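Local coordinates for sortase SrtE1 (Streptomyces coelicolor, PDB 5CUW), which attaches surface proteins to the cell wall as a class E sortase transpeptidase, recognising Leu-Ala-x-Thr-Gly and Leu-Pro-x-Thr-Gly sorting signals and preferring the former, at residues L43-P46 with K47-V50. Residues are numbered along the deposited sequence; the frame is centred on the assembly and turned at random.
Sequences LHIP and KLDV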
loop_
_atom_site.group_PDB
_atom_site.type_symbol
_atom_site.label_atom_id
_atom_site.label_comp_id
_atom_site.label_asym_id
_atom_site.label_seq_id
_atom_site.Cartn_x
_atom_site.Cartn_y
_atom_site.Cartn_z
ATOM N N LEU A 43 -6.796 -0.844 5.748
ATOM C CA LEU A 43 -5.523 -1.549 5.602
ATOM C C LEU A 43 -5.027 -2.038 6.968
ATOM O O LEU A 43 -4.954 -1.251 7.912
ATOM C CB LEU A 43 -4.478 -0.649 4.970
ATOM C CG LEU A 43 -3.125 -1.304 4.665
ATOM C CD1 LEU A 43 -3.258 -2.233 3.462
ATOM C CD2 LEU A 43 -2.056 -0.244 4.411
ATOM N N HIS A 44 -4.696 -3.326 7.067
ATOM C CA HIS A 44 -4.184 -3.904 8.308
ATOM C C HIS A 44 -2.758 -4.386 8.092
ATOM O O HIS A 44 -2.491 -5.110 7.142
ATOM C CB HIS A 44 -5.028 -5.091 8.790
ATOM C CG HIS A 44 -6.484 -4.788 8.977
ATOM N ND1 HIS A 44 -7.059 -4.639 10.221
ATOM C CD2 HIS A 44 -7.489 -4.644 8.079
ATOM C CE1 HIS A 44 -8.351 -4.401 10.082
ATOM N NE2 HIS A 44 -8.637 -4.396 8.793
ATOM N N ILE A 45 -1.848 -4.002 8.977
ATOM C CA ILE A 45 -0.504 -4.582 8.971
ATOM C C ILE A 45 -0.212 -5.001 10.403
ATOM O O ILE A 45 0.321 -4.217 11.192
ATOM C CB ILE A 45 0.571 -3.601 8.449
ATOM C CG1 ILE A 45 0.066 -2.861 7.207
ATOM C CG2 ILE A 45 1.872 -4.337 8.103
ATOM C CD1 ILE A 45 1.054 -1.870 6.657
ATOM N N PRO A 46 -0.583 -6.248 10.746
ATOM C CA PRO A 46 -0.518 -6.795 12.107
ATOM C C PRO A 46 0.858 -6.679 12.756
ATOM O O PRO A 46 0.924 -6.438 13.953
ATOM C CB PRO A 46 -0.902 -8.265 11.905
ATOM C CG PRO A 46 -1.809 -8.237 10.731
ATOM C CD PRO A 46 -1.238 -7.183 9.814
ATOM N N LYS A 47 1.932 -6.847 11.999
ATOM C CA LYS A 47 3.260 -6.777 12.606
ATOM C C LYS A 47 3.552 -5.378 13.136
ATOM O O LYS A 47 4.282 -5.216 14.120
ATOM C CB LYS A 47 4.343 -7.181 11.603
ATOM C CG LYS A 47 5.744 -7.278 12.208
ATOM C CD LYS A 47 6.738 -7.687 11.141
ATOM C CE LYS A 47 8.116 -7.964 11.700
ATOM N NZ LYS A 47 9.060 -8.272 10.585
ATOM N N LEU A 48 2.979 -4.375 12.477
ATOM C CA LEU A 48 3.247 -2.979 12.794
ATOM C C LEU A 48 2.152 -2.349 13.671
ATOM O O LEU A 48 2.214 -1.160 13.974
ATOM C CB LEU A 48 3.405 -2.175 11.494
ATOM C CG LEU A 48 4.304 -2.780 10.409
ATOM C CD1 LEU A 48 4.473 -1.824 9.228
ATOM C CD2 LEU A 48 5.654 -3.174 10.972
ATOM N N ASP A 49 1.154 -3.142 14.067
ATOM C CA ASP A 49 0.010 -2.646 14.836
ATOM C C ASP A 49 -0.672 -1.485 14.123
ATOM O O ASP A 49 -1.032 -0.477 14.728
ATOM C CB ASP A 49 0.451 -2.237 16.233
ATOM C CG ASP A 49 0.957 -3.420 17.039
ATOM O OD1 ASP A 49 0.310 -4.490 16.976
ATOM O OD2 ASP A 49 2.004 -3.292 17.712
ATOM N N VAL A 50 -0.835 -1.645 12.819
ATOM C CA VAL A 50 -1.431 -0.621 11.976
ATOM C C VAL A 50 -2.822 -1.049 11.500
ATOM O O VAL A 50 -2.990 -2.131 10.945
ATOM C CB VAL A 50 -0.533 -0.312 10.750
ATOM C CG1 VAL A 50 -1.334 0.373 9.643
ATOM C CG2 VAL A 50 0.652 0.540 11.164
#
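The carbonyl group of I45 takes a backbone N-H on each face of its plane: L48 N from one side and V50 N from the other. L48 N lies 3.0 Å from I45 O with a bent N-H...O angle of 139°, whereas V50 N, at 3.3 Å from the same I45 O, points nearly straight at it. Each donor lies about 45° out of the carbonyl plane, neither on a lone pair; by accepting both, I45 O joins the turn to the first rung of the ladder. The bond from I45 N to V50 O, 2.9 Å long, completes the antiparallel pair. At V50 O the CA of H44 adds a C-H...O contact of 3.4 Å. D49 N adds a weak bond of 3.3 Å to P46 O within the loop.

On the face shared by I45 and V50, the two CB atoms are 4.2 Å apart. With its CG2 set anti to the backbone N, I45 turns this methyl to L48, meeting L48 CG at 3.7 Å. The I45 and L48 side chains run side by side in the same direction, and L108 packs against I45. K47 stretches away from the turn, its chain extended, to a salt bridge with D112 and a hydrogen bond to K107 O. H44 also finds its polar partner outside the hairpin, through NE2 to E117.

P46, K47 and L48 follow right-handed, helix-like backbone angles in two overlapping turns, the second closed weakly, and D49 flips to the left-handed region (phi 55°), as fits a G1 beta bulge in which D49 and V50 both face I45. This hairpin joins strands 39-45 and 50-56 of the sortase beta barrel, with the V50 side chain about 11 Å from that of H94, the probable active-site histidine.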